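Local coordinates for protein CT398 (Chlamydia trachomatis, PDB 4ILO) that is of unknown function but joins a long coiled-coil hairpin to a zinc ribbon domain, and possibly binds DNA or RNA, at residues D75-L80 / A102-R107; E67-E72 / R108-Q113. One frame throughout, in Å; residues are numbered along the deposited sequence.

Contact 1: D75-L80 / A102-R107; sequences DQINKL and AANKER
Arg107, whose guanidinium lies against Ile77 of the facing helix, is held by a short bond to a neighbour one turn back: its NH2 donates to Asn104 OD1 at 2.8 Å, with an N-H...O angle of 159°. The acceptor sits at the edge of the guanidinium, close to its plane, while the donor is tilted somewhat from the carbonyl plane of the amide. Ser74, just before 75-80 on the opposite helix, takes a hydrogen bond from NH1, so two different nitrogens help fix how the flat group is turned. That orientation offers a face to Ile77, whose CD1 sits over the centre of the group, 3.7 Å from Arg107 CZ. With CG anti to the backbone N (chi1 -176°) and a bend at chi3, the arginine chain brings its charged end across the tip of the isoleucine. Nearer the root of the same side chain, Ile77 CG1 meets Ala103 CB at 3.7 Å. Ile77 and Ala103 are also the nearest CA pair, 6.9 Å apart. One buried aliphatic side chain thus packs on both a methyl and a cation. The segments 75-80 and 102-107 run nearly antiparallel, at 163°. An apolar side chain packed between two antiparallel helices, with a charged chain at its border, fits the CT398-like coiled-coil hairpin domain, of which this is a distal part.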
# COMPACT_ATOMS: atom_id res chain seq x y z
N ASP A 75 34.80 39.29 -18.99
CA ASP A 75 34.75 40.44 -19.89
C ASP A 75 35.15 41.72 -19.18
O ASP A 75 35.71 42.62 -19.80
CB ASP A 75 33.35 40.69 -20.46
CG ASP A 75 32.83 39.53 -21.30
OD1 ASP A 75 33.64 38.66 -21.75
OD2 ASP A 75 31.60 39.51 -21.49
N GLN A 76 34.83 41.84 -17.91
CA GLN A 76 35.18 43.05 -17.20
C GLN A 76 36.69 43.13 -16.97
O GLN A 76 37.28 44.20 -17.04
CB GLN A 76 34.43 43.07 -15.87
CG GLN A 76 34.55 44.39 -15.16
CD GLN A 76 34.15 45.56 -16.06
OE1 GLN A 76 33.09 45.54 -16.73
NE2 GLN A 76 35.01 46.58 -16.11
N ILE A 77 37.33 42.00 -16.65
CA ILE A 77 38.77 41.99 -16.49
C ILE A 77 39.44 42.40 -17.79
O ILE A 77 40.38 43.20 -17.80
CB ILE A 77 39.22 40.60 -16.01
CG1 ILE A 77 38.85 40.40 -14.54
CG2 ILE A 77 40.76 40.38 -16.26
CD1 ILE A 77 39.13 38.94 -14.10
N ASN A 78 38.93 41.90 -18.92
CA ASN A 78 39.48 42.33 -20.21
C ASN A 78 39.34 43.82 -20.41
O ASN A 78 40.26 44.47 -20.93
CB ASN A 78 38.80 41.63 -21.38
CG ASN A 78 39.26 40.21 -21.56
OD1 ASN A 78 40.45 39.92 -21.38
ND2 ASN A 78 38.34 39.30 -21.91
N LYS A 79 38.18 44.39 -20.07
CA LYS A 79 38.05 45.84 -20.18
C LYS A 79 39.10 46.53 -19.32
O LYS A 79 39.69 47.53 -19.74
CB LYS A 79 36.66 46.31 -19.78
N LEU A 80 39.35 46.03 -18.11
CA LEU A 80 40.28 46.72 -17.24
C LEU A 80 41.70 46.65 -17.78
O LEU A 80 42.50 47.58 -17.59
CB LEU A 80 40.22 46.11 -15.85
CG LEU A 80 38.92 46.27 -15.05
CD1 LEU A 80 38.98 45.42 -13.78
CD2 LEU A 80 38.63 47.78 -14.64
N ALA A 102 41.49 41.65 -7.52
CA ALA A 102 40.28 41.35 -6.76
C ALA A 102 39.27 40.66 -7.65
O ALA A 102 38.60 39.72 -7.23
CB ALA A 102 39.67 42.65 -6.22
N ALA A 103 39.12 41.15 -8.87
CA ALA A 103 38.16 40.55 -9.78
C ALA A 103 38.55 39.12 -10.09
O ALA A 103 37.69 38.23 -10.08
CB ALA A 103 38.05 41.39 -11.04
N ASN A 104 39.86 38.87 -10.35
CA ASN A 104 40.30 37.52 -10.65
C ASN A 104 40.03 36.57 -9.48
O ASN A 104 39.72 35.39 -9.68
CB ASN A 104 41.78 37.49 -10.99
CG ASN A 104 42.21 36.15 -11.53
OD1 ASN A 104 41.60 35.63 -12.47
ND2 ASN A 104 43.26 35.58 -10.94
N LYS A 105 40.19 37.07 -8.26
CA LYS A 105 40.02 36.20 -7.10
C LYS A 105 38.55 35.82 -6.91
O LYS A 105 38.23 34.68 -6.54
CB LYS A 105 40.56 36.92 -5.87
CG LYS A 105 40.23 36.25 -4.55
CD LYS A 105 40.80 37.05 -3.35
CE LYS A 105 40.87 36.18 -2.09
NZ LYS A 105 41.51 36.90 -0.93
N GLU A 106 37.65 36.77 -7.15
CA GLU A 106 36.23 36.45 -7.14
C GLU A 106 35.91 35.46 -8.26
O GLU A 106 35.14 34.51 -8.05
CB GLU A 106 35.42 37.74 -7.33
CG GLU A 106 33.84 37.57 -7.36
CD GLU A 106 33.21 36.98 -6.04
OE1 GLU A 106 33.87 37.02 -4.96
OE2 GLU A 106 32.04 36.48 -6.07
N ARG A 107 36.49 35.65 -9.44
CA ARG A 107 36.20 34.75 -10.54
C ARG A 107 36.64 33.35 -10.19
O ARG A 107 35.93 32.38 -10.45
CB ARG A 107 36.90 35.20 -11.83
CG ARG A 107 36.54 34.33 -13.03
CD ARG A 107 37.07 34.88 -14.34
NE ARG A 107 38.53 35.06 -14.29
CZ ARG A 107 39.29 35.48 -15.29
NH1 ARG A 107 38.76 35.80 -16.47
NH2 ARG A 107 40.59 35.61 -15.09

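Contact 2: E67-E72 / R108-Q113; sequences EKRIQE and RTLEHQ
Leu110 points toward the facing helix and meets Ile70 there, their CA atoms separated by 6.7 Å. The closest touch is made low on the leucine, between Leu110 CB and Ile70 CG1 at 3.7 Å, because the two side chains run past one another, pointing opposite ways, instead of meeting end to end. Further out, Leu110 CD2 comes to 3.8 Å from Arg69 NH1. The arginine chain bends at chi3 and passes the leucine at about a right angle; the exposed arginine thus lies beside the CD2 branch of the buried Leu110. The next residue, Glu111, flanks Ile70 with the aliphatic part of its chain: Glu111 CG lies 3.8 Å from Ile70 CD1, and the same methyl also reaches the backbone, 3.9 Å from Glu111 CA. Beyond CG the glutamate is extended, with chi2 at 174°, and this carries its carboxylate alongside the other branch of the isoleucine, leaving Glu111 OE2 3.9 Å from Ile70 CG2. That oxygen also faces Arg107 NE in a long, weak ion pair on its own helix. Within these two segments Ile70 packs on a leucine and on the stem and carboxylate of a glutamate, while Leu114, one turn beyond Leu110, continues the apolar packing on it. The axes of 67-72 and 108-113 come within 9.8 Å and run at 157°. Between them lies an apolar seam bordered by charged residues, as in coiled coils, here the antiparallel one of the CT398-like hairpin domain.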
# COMPACT_ATOMS: atom_id res chain seq x y z
N GLU A 67 28.02 30.10 -15.04
CA GLU A 67 28.73 30.39 -16.27
C GLU A 67 28.54 31.83 -16.72
O GLU A 67 29.46 32.47 -17.26
CB GLU A 67 28.29 29.44 -17.39
CG GLU A 67 29.02 28.10 -17.37
CD GLU A 67 28.57 27.22 -18.52
OE1 GLU A 67 27.69 27.69 -19.28
OE2 GLU A 67 29.08 26.07 -18.66
N LYS A 68 27.33 32.35 -16.55
CA LYS A 68 27.03 33.68 -17.07
C LYS A 68 27.79 34.75 -16.27
O LYS A 68 28.34 35.68 -16.86
CB LYS A 68 25.53 33.90 -16.97
CG LYS A 68 25.03 35.24 -17.42
CD LYS A 68 23.78 35.66 -16.61
CE LYS A 68 23.28 37.06 -17.01
NZ LYS A 68 23.12 37.18 -18.49
N ARG A 69 27.82 34.60 -14.94
CA ARG A 69 28.54 35.54 -14.09
C ARG A 69 30.05 35.40 -14.28
O ARG A 69 30.77 36.39 -14.19
CB ARG A 69 28.20 35.31 -12.63
CG ARG A 69 26.70 35.27 -12.26
CD ARG A 69 26.53 35.00 -10.74
NE ARG A 69 27.12 36.07 -9.93
CZ ARG A 69 27.50 35.97 -8.65
NH1 ARG A 69 27.37 34.82 -8.00
NH2 ARG A 69 28.03 37.03 -8.02
N ILE A 70 30.55 34.17 -14.49
CA ILE A 70 31.97 34.02 -14.78
C ILE A 70 32.31 34.76 -16.06
O ILE A 70 33.25 35.56 -16.12
CB ILE A 70 32.36 32.54 -14.83
CG1 ILE A 70 32.32 31.97 -13.41
CG2 ILE A 70 33.78 32.38 -15.40
CD1 ILE A 70 32.33 30.47 -13.42
N GLN A 71 31.46 34.57 -17.07
CA GLN A 71 31.62 35.28 -18.34
C GLN A 71 31.68 36.79 -18.13
O GLN A 71 32.53 37.49 -18.71
CB GLN A 71 30.45 34.93 -19.26
CG GLN A 71 30.71 35.30 -20.70
CD GLN A 71 32.05 34.79 -21.18
OE1 GLN A 71 32.24 33.58 -21.35
NE2 GLN A 71 33.00 35.72 -21.39
N GLU A 72 30.75 37.31 -17.34
CA GLU A 72 30.69 38.74 -17.10
C GLU A 72 31.96 39.24 -16.40
O GLU A 72 32.47 40.32 -16.72
CB GLU A 72 29.44 39.04 -16.29
CG GLU A 72 29.40 40.45 -15.77
CD GLU A 72 29.42 41.47 -16.91
OE1 GLU A 72 30.05 42.56 -16.77
OE2 GLU A 72 28.80 41.17 -17.97
N ARG A 108 37.83 33.24 -9.59
CA ARG A 108 38.37 31.96 -9.16
C ARG A 108 37.40 31.26 -8.21
O ARG A 108 37.13 30.07 -8.35
CB ARG A 108 39.72 32.15 -8.48
CG ARG A 108 40.37 30.85 -8.01
CD ARG A 108 41.68 31.12 -7.28
NE ARG A 108 42.80 31.25 -8.21
CZ ARG A 108 43.43 32.39 -8.46
NH1 ARG A 108 43.05 33.51 -7.85
NH2 ARG A 108 44.44 32.42 -9.32
N THR A 109 36.87 32.02 -7.26
CA THR A 109 35.87 31.49 -6.35
C THR A 109 34.63 31.00 -7.08
O THR A 109 34.09 29.94 -6.74
CB THR A 109 35.50 32.54 -5.30
OG1 THR A 109 36.70 32.87 -4.59
CG2 THR A 109 34.47 31.93 -4.35
N LEU A 110 34.15 31.76 -8.06
CA LEU A 110 32.99 31.30 -8.79
C LEU A 110 33.30 30.04 -9.59
O LEU A 110 32.44 29.16 -9.73
CB LEU A 110 32.48 32.38 -9.71
CG LEU A 110 32.05 33.56 -8.85
CD1 LEU A 110 31.81 34.69 -9.82
CD2 LEU A 110 30.78 33.21 -8.00
N GLU A 111 34.52 29.94 -10.13
CA GLU A 111 34.84 28.82 -11.00
C GLU A 111 34.89 27.54 -10.21
O GLU A 111 34.45 26.48 -10.68
CB GLU A 111 36.17 29.08 -11.68
CG GLU A 111 36.07 30.26 -12.62
CD GLU A 111 37.39 30.68 -13.23
OE1 GLU A 111 38.45 30.38 -12.65
OE2 GLU A 111 37.38 31.26 -14.33
N HIS A 112 35.39 27.63 -8.97
CA HIS A 112 35.47 26.47 -8.10
C HIS A 112 34.07 26.06 -7.66
O HIS A 112 33.76 24.86 -7.60
CB HIS A 112 36.38 26.78 -6.91
CG HIS A 112 37.83 26.72 -7.26
ND1 HIS A 112 38.41 25.60 -7.83
CD2 HIS A 112 38.83 27.62 -7.11
CE1 HIS A 112 39.69 25.82 -8.05
NE2 HIS A 112 39.97 27.04 -7.61
N GLN A 113 33.19 27.03 -7.41
CA GLN A 113 31.80 26.66 -7.16
C GLN A 113 31.18 26.03 -8.40
O GLN A 113 30.39 25.08 -8.29
CB GLN A 113 30.95 27.86 -6.70
CG GLN A 113 31.36 28.40 -5.30
CD GLN A 113 30.77 29.79 -4.96
OE1 GLN A 113 29.97 30.37 -5.71
NE2 GLN A 113 31.14 30.30 -3.79

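In the fold
Both contacts join helix 2-86 to helix 90-171, and contact 1 is nested within the chain loop closed by contact 2, nearer the turn of the hairpin. Their centres are 10 Å apart, and Arg107 of contact 1 packs on Ile70 of contact 2, making one continuous seam. Each is only partly buried and turns on an isoleucine from the first helix. In contact 1 that isoleucine is itself buried, against an alanine and a hydrogen-bonded guanidinium; in contact 2 the buried member is a leucine of the returning helix, with charged chains at the border. Together they illustrate how a thin two-helix arm mixes apolar and charged side chains.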